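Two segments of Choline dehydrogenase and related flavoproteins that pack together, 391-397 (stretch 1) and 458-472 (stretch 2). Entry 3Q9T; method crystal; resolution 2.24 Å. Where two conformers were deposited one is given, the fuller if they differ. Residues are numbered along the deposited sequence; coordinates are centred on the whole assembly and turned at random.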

# COMPACT_ATOMS: atom_id res chain seq x y z
N HIS A 391 -21.68 -1.40 -18.55
CA HIS A 391 -20.63 -2.01 -17.74
C HIS A 391 -19.60 -0.98 -17.28
O HIS A 391 -19.03 -1.09 -16.19
CB HIS A 391 -19.94 -3.13 -18.51
CG HIS A 391 -20.79 -4.33 -18.71
ND1 HIS A 391 -20.85 -5.02 -19.90
CD2 HIS A 391 -21.62 -4.98 -17.86
CE1 HIS A 391 -21.68 -6.05 -19.78
NE2 HIS A 391 -22.16 -6.04 -18.55
N PHE A 392 -19.37 0.04 -18.11
CA PHE A 392 -18.35 1.04 -17.80
C PHE A 392 -18.81 2.46 -18.04
O PHE A 392 -19.72 2.70 -18.83
CB PHE A 392 -17.08 0.80 -18.60
CG PHE A 392 -16.35 -0.44 -18.20
CD1 PHE A 392 -15.29 -0.37 -17.30
CD2 PHE A 392 -16.74 -1.68 -18.70
CE1 PHE A 392 -14.63 -1.53 -16.90
CE2 PHE A 392 -16.08 -2.85 -18.32
CZ PHE A 392 -15.02 -2.78 -17.42
N GLU A 393 -18.19 3.38 -17.31
CA GLU A 393 -18.11 4.77 -17.75
C GLU A 393 -16.68 4.96 -18.19
O GLU A 393 -15.74 4.72 -17.42
CB GLU A 393 -18.47 5.77 -16.65
CG GLU A 393 -17.99 7.19 -16.97
CD GLU A 393 -18.56 8.27 -16.04
OE1 GLU A 393 -18.11 9.44 -16.13
OE2 GLU A 393 -19.47 7.97 -15.23
N LEU A 394 -16.51 5.35 -19.45
CA LEU A 394 -15.19 5.65 -19.99
C LEU A 394 -15.02 7.16 -20.16
O LEU A 394 -15.64 7.78 -21.03
CB LEU A 394 -15.01 4.95 -21.33
CG LEU A 394 -15.19 3.45 -21.24
CD1 LEU A 394 -15.07 2.78 -22.63
CD2 LEU A 394 -14.17 2.89 -20.25
N ASP A 395 -14.21 7.74 -19.29
CA ASP A 395 -13.92 9.16 -19.34
C ASP A 395 -12.67 9.41 -20.13
O ASP A 395 -11.60 8.90 -19.80
CB ASP A 395 -13.76 9.73 -17.93
CG ASP A 395 -14.97 9.45 -17.07
OD1 ASP A 395 -16.11 9.68 -17.54
OD2 ASP A 395 -14.77 8.96 -15.93
N PHE A 396 -12.81 10.22 -21.18
CA PHE A 396 -11.69 10.56 -22.02
C PHE A 396 -11.17 11.94 -21.69
O PHE A 396 -11.57 12.92 -22.31
CB PHE A 396 -12.10 10.45 -23.48
CG PHE A 396 -12.61 9.08 -23.83
CD1 PHE A 396 -11.72 8.06 -24.12
CD2 PHE A 396 -13.96 8.81 -23.84
CE1 PHE A 396 -12.18 6.79 -24.42
CE2 PHE A 396 -14.43 7.54 -24.14
CZ PHE A 396 -13.54 6.53 -24.43
N VAL A 397 -10.29 12.02 -20.70
CA VAL A 397 -9.77 13.30 -20.23
C VAL A 397 -8.68 13.73 -21.21
O VAL A 397 -7.76 12.97 -21.48
CB VAL A 397 -9.18 13.18 -18.81
CG1 VAL A 397 -8.69 14.51 -18.31
CG2 VAL A 397 -10.23 12.62 -17.87
N ILE A 458 -11.74 -9.51 -14.15
CA ILE A 458 -11.92 -9.93 -15.55
C ILE A 458 -12.64 -8.84 -16.35
O ILE A 458 -12.26 -8.55 -17.47
CB ILE A 458 -12.67 -11.28 -15.64
CG1 ILE A 458 -11.75 -12.39 -15.16
CG2 ILE A 458 -13.18 -11.53 -17.05
CD1 ILE A 458 -12.46 -13.57 -14.59
N ALA A 459 -13.67 -8.24 -15.76
CA ALA A 459 -14.38 -7.16 -16.43
C ALA A 459 -13.47 -5.94 -16.61
O ALA A 459 -13.43 -5.34 -17.69
CB ALA A 459 -15.64 -6.77 -15.65
N MET A 460 -12.73 -5.57 -15.56
CA MET A 460 -11.86 -4.41 -15.65
C MET A 460 -10.80 -4.61 -16.72
O MET A 460 -10.55 -3.71 -17.52
CB MET A 460 -11.19 -4.07 -14.31
CG MET A 460 -10.25 -2.87 -14.42
SD MET A 460 -11.14 -1.37 -14.88
CE MET A 460 -11.69 -0.79 -13.24
N ARG A 461 -10.20 -5.79 -16.73
CA ARG A 461 -9.28 -6.18 -17.81
C ARG A 461 -9.94 -5.95 -19.18
O ARG A 461 -9.39 -5.30 -20.06
CB ARG A 461 -8.90 -7.65 -17.66
CG ARG A 461 -7.92 -8.17 -18.71
CD ARG A 461 -8.46 -9.46 -19.29
NE ARG A 461 -8.36 -10.54 -18.33
CZ ARG A 461 -9.10 -11.64 -18.35
NH1 ARG A 461 -10.03 -11.85 -19.28
NH2 ARG A 461 -8.88 -12.55 -17.41
N GLU A 462 -11.13 -6.51 -19.36
CA GLU A 462 -11.81 -6.43 -20.65
C GLU A 462 -12.27 -5.02 -21.03
O GLU A 462 -12.43 -4.73 -22.22
CB GLU A 462 -12.98 -7.41 -20.71
CG GLU A 462 -12.51 -8.87 -20.63
CD GLU A 462 -11.43 -9.16 -21.66
OE1 GLU A 462 -11.59 -8.71 -22.81
OE2 GLU A 462 -10.42 -9.82 -21.32
N GLY A 463 -12.46 -4.14 -20.05
CA GLY A 463 -12.84 -2.76 -20.35
C GLY A 463 -11.64 -1.93 -20.76
O GLY A 463 -11.76 -0.96 -21.51
N ILE A 464 -10.47 -2.28 -20.22
CA ILE A 464 -9.22 -1.76 -20.73
C ILE A 464 -9.04 -2.26 -22.18
O ILE A 464 -8.70 -1.47 -23.06
CB ILE A 464 -8.04 -2.22 -19.83
CG1 ILE A 464 -8.23 -1.71 -18.40
CG2 ILE A 464 -6.70 -1.72 -20.39
CD1 ILE A 464 -7.17 -2.26 -17.41
N ARG A 465 -9.28 -3.54 -22.45
CA ARG A 465 -9.10 -4.05 -23.81
C ARG A 465 -10.04 -3.31 -24.78
O ARG A 465 -9.59 -2.80 -25.81
CB ARG A 465 -9.29 -5.56 -23.89
CG ARG A 465 -8.72 -6.17 -25.19
CD ARG A 465 -9.13 -7.64 -25.34
NE ARG A 465 -8.94 -8.36 -24.08
CZ ARG A 465 -7.76 -8.74 -23.60
NH1 ARG A 465 -6.64 -8.47 -24.28
NH2 ARG A 465 -7.69 -9.37 -22.43
N PHE A 466 -11.32 -3.23 -24.44
CA PHE A 466 -12.26 -2.45 -25.24
C PHE A 466 -11.74 -1.03 -25.51
O PHE A 466 -11.82 -0.56 -26.65
CB PHE A 466 -13.62 -2.38 -24.54
CG PHE A 466 -14.57 -1.38 -25.14
CD1 PHE A 466 -15.64 -1.80 -25.92
CD2 PHE A 466 -14.40 -0.02 -24.90
CE1 PHE A 466 -16.52 -0.88 -26.47
CE2 PHE A 466 -15.28 0.91 -25.44
CZ PHE A 466 -16.34 0.48 -26.23
N SER A 467 -11.21 -0.35 -24.49
CA SER A 467 -10.71 1.01 -24.67
C SER A 467 -9.51 1.07 -25.60
O SER A 467 -9.40 2.01 -26.40
CB SER A 467 -10.36 1.68 -23.33
OG SER A 467 -11.46 1.69 -22.45
N TYR A 468 -8.62 0.09 -25.48
CA TYR A 468 -7.44 -0.02 -26.34
C TYR A 468 -7.81 -0.27 -27.81
O TYR A 468 -7.30 0.40 -28.71
CB TYR A 468 -6.48 -1.10 -25.80
CG TYR A 468 -5.38 -0.51 -24.96
CD1 TYR A 468 -4.06 -0.48 -25.43
CD2 TYR A 468 -5.65 0.06 -23.73
CE1 TYR A 468 -3.04 0.08 -24.67
CE2 TYR A 468 -4.63 0.62 -22.95
CZ TYR A 468 -3.33 0.63 -23.43
OH TYR A 468 -2.33 1.19 -22.67
N ASP A 469 -8.71 -1.22 -28.03
CA ASP A 469 -9.26 -1.46 -29.37
C ASP A 469 -9.78 -0.17 -29.99
O ASP A 469 -9.49 0.15 -31.14
CB ASP A 469 -10.39 -2.47 -29.31
CG ASP A 469 -9.91 -3.86 -29.01
OD1 ASP A 469 -8.68 -4.08 -29.10
OD2 ASP A 469 -10.74 -4.73 -28.70
N LEU A 470 -10.56 0.56 -29.21
CA LEU A 470 -11.23 1.77 -29.68
C LEU A 470 -10.20 2.79 -30.13
O LEU A 470 -10.35 3.45 -31.16
CB LEU A 470 -12.06 2.32 -28.52
CG LEU A 470 -13.03 3.51 -28.54
CD1 LEU A 470 -12.50 4.62 -27.66
CD2 LEU A 470 -13.45 4.00 -29.93
N LEU A 471 -9.13 2.92 -29.36
CA LEU A 471 -8.24 4.03 -29.53
C LEU A 471 -7.08 3.68 -30.46
O LEU A 471 -6.58 4.55 -31.19
CB LEU A 471 -7.73 4.52 -28.17
CG LEU A 471 -8.77 5.14 -27.21
CD1 LEU A 471 -8.19 5.27 -25.80
CD2 LEU A 471 -9.28 6.49 -27.70
N PHE A 472 -6.67 2.41 -30.44
CA PHE A 472 -5.58 1.93 -31.31
C PHE A 472 -6.05 1.41 -32.66
O PHE A 472 -5.25 1.24 -33.57
CB PHE A 472 -4.73 0.86 -30.61
CG PHE A 472 -3.70 1.42 -29.68
CD1 PHE A 472 -2.39 1.59 -30.10
CD2 PHE A 472 -4.04 1.80 -28.40
CE1 PHE A 472 -1.45 2.12 -29.25
CE2 PHE A 472 -3.10 2.33 -27.55
CZ PHE A 472 -1.80 2.49 -27.98

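The strand 392-397 lies across the helix 458-472 at 42°, their axes 10.4 Å apart at closest approach. Because side chains alternate along a strand, Phe392, Leu394 and Phe396 all point toward the helix, while Glu393, Asp395 and Val397 lie out of its reach. The three bumps meet successive turns of the helix, and no hydrogen bond crosses between the two stretches; the fit is mainly one of packed shapes, with apolar side chains supplying most of the contacts.

A hollow opens at Gly463. Gly463 CA sits over one face of the Phe392 ring, 4.0 Å from the ring centroid and 24° off the normal, a CH-pi contact that a bare backbone permits. A CB built here would fall 2.4 Å from Phe392 CZ, a clash, so the absent side chain is what makes room for the ring. The backbones also draw close at this point, with Phe392 CA 7.2 Å from Gly463 CA, against 8.0 Å from Leu394 CA to Ser467 CA. The ring's edge meets the preceding turn: Phe392 CZ reaches 3.0 Å from Ala459 O and 4.4 Å from Ala459 CB, a small methyl that borders the ring's site. Met460 has its CA-to-CB bond pointing away, yet its flexible chain brings Met460 SD to 4.0 Å from Phe392 CE1, again at the ring edge.

Leu394, branched and compact, fits the next turn. Leu394 CD1 packs 3.4 Å from Phe466 CE2, and Leu394 CD2 lies 3.7 Å from Ser467 OG. Serine suits a tight, apolar site because its hydroxyl is satisfied within the helix, Ser467 OG donating to Gly463 O at 2.8 Å.

Farther along, the broad ring of Phe396 touches two neighbouring leucines, with Phe396 CZ 3.9 Å from Leu470 CD1 and Phe396 CE1 4.4 Å from Leu471 CD2. Branched aliphatic ends can mould themselves to a flat ring, and here they meet it obliquely.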